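Local coordinates for beta-N-acetylhexosaminidase (PDB 3RCN), which probably hydrolyses terminal non-reducing N-acetyl-D-hexosamine residues from N-acetyl-beta-D-hexosaminides, as a member of glycosyl hydrolase family 20, at residues A[302-313]-A[355-365]. Numbering follows the deposited sequence.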
loop_
_atom_site.group_PDB
_atom_site.type_symbol
_atom_site.label_atom_id
_atom_site.label_comp_id
_atom_site.label_asym_id
_atom_site.label_seq_id
_atom_site.Cartn_x
_atom_site.Cartn_y
_atom_site.Cartn_z
ATOM N N VAL A 302 -16.862 -18.484 9.297
ATOM C CA VAL A 302 -18.058 -17.844 9.816
ATOM C C VAL A 302 -17.776 -17.063 11.098
ATOM O O VAL A 302 -18.468 -16.094 11.420
ATOM C CB VAL A 302 -19.192 -18.887 9.963
ATOM C CG1 VAL A 302 -19.806 -18.883 11.360
ATOM C CG2 VAL A 302 -20.218 -18.661 8.889
ATOM N N GLU A 303 -16.733 -17.480 11.808
ATOM C CA GLU A 303 -16.225 -16.753 12.965
ATOM C C GLU A 303 -15.556 -15.414 12.563
ATOM O O GLU A 303 -15.713 -14.398 13.243
ATOM C CB GLU A 303 -15.243 -17.641 13.737
ATOM C CG GLU A 303 -14.796 -17.069 15.069
ATOM C CD GLU A 303 -15.963 -16.831 16.014
ATOM O OE1 GLU A 303 -16.923 -17.634 15.974
ATOM O OE2 GLU A 303 -15.926 -15.840 16.785
ATOM N N ILE A 304 -14.802 -15.431 11.465
ATOM C CA ILE A 304 -14.110 -14.247 10.956
ATOM C C ILE A 304 -14.998 -13.233 10.215
ATOM O O ILE A 304 -14.941 -12.035 10.492
ATOM C CB ILE A 304 -12.960 -14.656 10.001
ATOM C CG1 ILE A 304 -12.036 -15.692 10.662
ATOM C CG2 ILE A 304 -12.214 -13.433 9.520
ATOM C CD1 ILE A 304 -11.534 -15.275 12.026
ATOM N N PHE A 305 -15.795 -13.728 9.267
ATOM C CA PHE A 305 -16.663 -12.906 8.413
ATOM C C PHE A 305 -18.119 -12.940 8.879
ATOM O O PHE A 305 -18.789 -13.969 8.767
ATOM C CB PHE A 305 -16.630 -13.415 6.965
ATOM C CG PHE A 305 -15.263 -13.447 6.362
ATOM C CD1 PHE A 305 -14.432 -14.539 6.555
ATOM C CD2 PHE A 305 -14.802 -12.380 5.605
ATOM C CE1 PHE A 305 -13.158 -14.561 6.002
ATOM C CE2 PHE A 305 -13.529 -12.391 5.055
ATOM C CZ PHE A 305 -12.703 -13.482 5.241
ATOM N N PRO A 306 -18.616 -11.806 9.384
ATOM C CA PRO A 306 -20.000 -11.568 9.813
ATOM C C PRO A 306 -21.038 -11.578 8.680
ATOM O O PRO A 306 -22.223 -11.662 8.961
ATOM C CB PRO A 306 -19.926 -10.185 10.463
ATOM C CG PRO A 306 -18.772 -9.530 9.801
ATOM C CD PRO A 306 -17.770 -10.622 9.592
ATOM N N SER A 307 -20.598 -11.494 7.431
ATOM C CA SER A 307 -21.480 -11.376 6.264
ATOM C C SER A 307 -22.648 -12.397 6.178
ATOM O O SER A 307 -22.437 -13.602 6.325
ATOM C CB SER A 307 -20.620 -11.516 5.008
ATOM O OG SER A 307 -21.406 -11.693 3.846
ATOM N N PRO A 308 -23.878 -11.915 5.910
ATOM C CA PRO A 308 -25.045 -12.811 5.775
ATOM C C PRO A 308 -24.906 -13.818 4.630
ATOM O O PRO A 308 -25.540 -14.862 4.690
ATOM C CB PRO A 308 -26.220 -11.856 5.499
ATOM C CG PRO A 308 -25.722 -10.489 5.926
ATOM C CD PRO A 308 -24.233 -10.497 5.721
ATOM N N TRP A 309 -24.114 -13.506 3.604
ATOM C CA TRP A 309 -23.815 -14.476 2.545
ATOM C C TRP A 309 -22.389 -14.996 2.662
ATOM O O TRP A 309 -21.481 -14.273 3.070
ATOM C CB TRP A 309 -23.970 -13.860 1.155
ATOM C CG TRP A 309 -25.301 -13.279 0.875
ATOM C CD1 TRP A 309 -26.399 -13.930 0.389
ATOM C CD2 TRP A 309 -25.684 -11.912 1.040
ATOM N NE1 TRP A 309 -27.449 -13.051 0.254
ATOM C CE2 TRP A 309 -27.039 -11.804 0.650
ATOM C CE3 TRP A 309 -25.022 -10.770 1.503
ATOM C CZ2 TRP A 309 -27.742 -10.594 0.695
ATOM C CZ3 TRP A 309 -25.724 -9.562 1.550
ATOM C CH2 TRP A 309 -27.069 -9.487 1.146
ATOM N N ILE A 310 -22.193 -16.249 2.284
ATOM C CA ILE A 310 -20.865 -16.827 2.180
ATOM C C ILE A 310 -20.816 -17.557 0.849
ATOM O O ILE A 310 -21.734 -18.288 0.521
ATOM C CB ILE A 310 -20.617 -17.772 3.354
ATOM C CG1 ILE A 310 -20.410 -16.931 4.617
ATOM C CG2 ILE A 310 -19.442 -18.693 3.084
ATOM C CD1 ILE A 310 -20.063 -17.730 5.823
ATOM N N SER A 311 -19.782 -17.321 0.051
ATOM C CA SER A 311 -19.772 -17.848 -1.311
ATOM C C SER A 311 -19.104 -19.208 -1.395
ATOM O O SER A 311 -18.022 -19.412 -0.851
ATOM C CB SER A 311 -19.106 -16.873 -2.283
ATOM O OG SER A 311 -18.930 -17.471 -3.559
ATOM N N LEU A 312 -19.801 -20.158 -2.005
ATOM C CA LEU A 312 -19.239 -21.475 -2.269
ATOM C C LEU A 312 -18.742 -21.687 -3.688
ATOM O O LEU A 312 -18.276 -22.776 -4.011
ATOM C CB LEU A 312 -20.204 -22.587 -1.859
ATOM C CG LEU A 312 -20.509 -22.611 -0.360
ATOM C CD1 LEU A 312 -21.553 -23.670 -0.047
ATOM C CD2 LEU A 312 -19.245 -22.834 0.440
ATOM N N GLY A 313 -18.824 -20.673 -4.543
ATOM C CA GLY A 313 -18.415 -20.903 -5.918
ATOM C C GLY A 313 -19.352 -21.847 -6.656
ATOM O O GLY A 313 -20.513 -21.528 -6.871
ATOM N N LEU A 355 -24.013 -24.009 6.375
ATOM C CA LEU A 355 -24.090 -22.566 6.494
ATOM C C LEU A 355 -25.424 -22.143 7.094
ATOM O O LEU A 355 -25.478 -21.223 7.920
ATOM C CB LEU A 355 -23.892 -21.909 5.125
ATOM C CG LEU A 355 -22.469 -21.988 4.570
ATOM C CD1 LEU A 355 -22.353 -21.310 3.209
ATOM C CD2 LEU A 355 -21.468 -21.392 5.568
ATOM N N LYS A 356 -26.499 -22.813 6.672
ATOM C CA LYS A 356 -27.847 -22.472 7.133
ATOM C C LYS A 356 -27.937 -22.698 8.636
ATOM O O LYS A 356 -28.566 -21.924 9.366
ATOM C CB LYS A 356 -28.904 -23.289 6.383
ATOM C CG LYS A 356 -30.349 -22.905 6.671
ATOM C CD LYS A 356 -30.851 -23.534 7.979
ATOM C CE LYS A 356 -32.368 -23.415 8.150
ATOM N NZ LYS A 356 -33.088 -24.328 7.218
ATOM N N HIS A 357 -27.281 -23.758 9.090
ATOM C CA HIS A 357 -27.198 -24.069 10.509
ATOM C C HIS A 357 -26.604 -22.863 11.256
ATOM O O HIS A 357 -27.043 -22.539 12.364
ATOM C CB HIS A 357 -26.362 -25.339 10.690
ATOM C CG HIS A 357 -25.936 -25.607 12.101
ATOM N ND1 HIS A 357 -26.752 -26.227 13.021
ATOM C CD2 HIS A 357 -24.763 -25.366 12.737
ATOM C CE1 HIS A 357 -26.106 -26.343 14.170
ATOM N NE2 HIS A 357 -24.897 -25.833 14.023
ATOM N N HIS A 358 -25.635 -22.191 10.623
ATOM C CA HIS A 358 -24.978 -21.004 11.184
ATOM C C HIS A 358 -25.696 -19.705 10.872
ATOM O O HIS A 358 -25.209 -18.632 11.216
ATOM C CB HIS A 358 -23.553 -20.868 10.663
ATOM C CG HIS A 358 -22.573 -21.765 11.338
ATOM N ND1 HIS A 358 -22.127 -21.542 12.622
ATOM C CD2 HIS A 358 -21.934 -22.877 10.902
ATOM C CE1 HIS A 358 -21.257 -22.482 12.951
ATOM N NE2 HIS A 358 -21.121 -23.303 11.924
ATOM N N GLY A 359 -26.820 -19.786 10.172
ATOM C CA GLY A 359 -27.611 -18.598 9.917
ATOM C C GLY A 359 -27.198 -17.799 8.695
ATOM O O GLY A 359 -27.620 -16.655 8.523
ATOM N N ARG A 360 -26.402 -18.412 7.827
ATOM C CA ARG A 360 -25.951 -17.741 6.621
ATOM C C ARG A 360 -26.586 -18.292 5.359
ATOM O O ARG A 360 -26.729 -19.509 5.197
ATOM C CB ARG A 360 -24.425 -17.850 6.488
ATOM C CG ARG A 360 -23.656 -17.554 7.768
ATOM C CD ARG A 360 -23.926 -16.151 8.314
ATOM N NE ARG A 360 -23.241 -15.979 9.591
ATOM C CZ ARG A 360 -22.011 -15.482 9.720
ATOM N NH1 ARG A 360 -21.338 -15.081 8.647
ATOM N NH2 ARG A 360 -21.458 -15.376 10.924
ATOM N N ALA A 361 -26.952 -17.383 4.462
ATOM C CA ALA A 361 -27.343 -17.735 3.107
ATOM C C ALA A 361 -26.093 -18.099 2.308
ATOM O O ALA A 361 -24.989 -17.721 2.676
ATOM C CB ALA A 361 -28.069 -16.580 2.462
ATOM N N THR A 362 -26.266 -18.839 1.219
ATOM C CA THR A 362 -25.146 -19.243 0.369
ATOM C C THR A 362 -25.109 -18.436 -0.920
ATOM O O THR A 362 -26.143 -18.017 -1.444
ATOM C CB THR A 362 -25.219 -20.740 0.007
ATOM O OG1 THR A 362 -24.898 -21.522 1.157
ATOM C CG2 THR A 362 -24.240 -21.093 -1.100
ATOM N N SER A 363 -23.907 -18.203 -1.421
ATOM C CA SER A 363 -23.748 -17.536 -2.696
ATOM C C SER A 363 -23.031 -18.488 -3.664
ATOM O O SER A 363 -22.076 -19.164 -3.278
ATOM C CB SER A 363 -22.964 -16.242 -2.492
ATOM O OG SER A 363 -22.784 -15.559 -3.715
ATOM N N VAL A 364 -23.506 -18.560 -4.908
ATOM C CA VAL A 364 -22.891 -19.424 -5.915
ATOM C C VAL A 364 -22.900 -18.775 -7.297
ATOM O O VAL A 364 -23.612 -17.801 -7.529
ATOM C CB VAL A 364 -23.620 -20.787 -6.020
ATOM C CG1 VAL A 364 -23.671 -21.475 -4.673
ATOM C CG2 VAL A 364 -25.027 -20.598 -6.563
ATOM N N TRP A 365 -22.118 -19.324 -8.219
ATOM C CA TRP A 365 -22.088 -18.805 -9.586
ATOM C C TRP A 365 -23.209 -19.324 -10.501
ATOM O O TRP A 365 -23.428 -18.775 -11.579
ATOM C CB TRP A 365 -20.720 -19.056 -10.234
ATOM C CG TRP A 365 -19.604 -18.347 -9.543
ATOM C CD1 TRP A 365 -18.632 -18.900 -8.764
ATOM C CD2 TRP A 365 -19.357 -16.944 -9.549
ATOM N NE1 TRP A 365 -17.789 -17.925 -8.282
ATOM C CE2 TRP A 365 -18.215 -16.713 -8.757
ATOM C CE3 TRP A 365 -19.986 -15.854 -10.153
ATOM C CZ2 TRP A 365 -17.699 -15.450 -8.555
ATOM C CZ3 TRP A 365 -19.473 -14.608 -9.950
ATOM C CH2 TRP A 365 -18.342 -14.410 -9.159
HETATM O O HOH W 1 -20.673 -16.416 -5.615
#
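Arg360 NH1 is gripped by two backbone carbonyls of the loop that leads from helix 288-304 into strand 309-313. Its bond to Phe305 O, at 2.8 Å, is nearly straight (174°) and lies in the guanidinium plane; Ser307 O, 3.0 Å from NH1, takes a more bent bond from above its carbonyl plane. NH2 adds a weak bond to Val302 O near the helix end. This is the N-terminal end of two neighbouring parallel strands, 309-313 and 361-364, of the alpha-beta barrel typical of the family's catalytic domain, joined by a right-handed beta-alpha-beta crossover through helix 342-357. The Arg360 chain bends at chi2 (-59°), which turns the guanidinium toward the loop carbonyls, with Val302 CG2 over the centre of one face and Pro306 O over the opposite face, offset toward its rim. A leucine in its place would probably leave the carbonyls of Phe305 and Ser307 without their shared NH1 donor and the loop freer to shift. Beside it, Val302 CG1 makes a CH-pi contact over the face of the His358 ring, whose NE2 bonds to Asp299. Gly359, with positive phi, ends helix 342-357 in a Schellman motif just before the arginine.

Backbone bonds then join the strands, from Ala361 N to Pro308 O through Leu312 N to Ser363 O. On the side facing the helices, Leu355 sets CD1 against Ile310 CG2 (3.9 Å) and meets Leu312 tip to tip, while Leu298 of helix 288-304 packs on all three. At the C-terminal end Trp365 N bonds to Gly313 O, and the indole, hydrogen-bonded to Glu243, lies near the predicted proton donor Glu316. On the sheet face shared by Ser311 and Ser363, one water links Ser311 OG (2.9 Å) to Ser363 OG (3.0 Å) and sits over the centre of one face of the Trp365 ring.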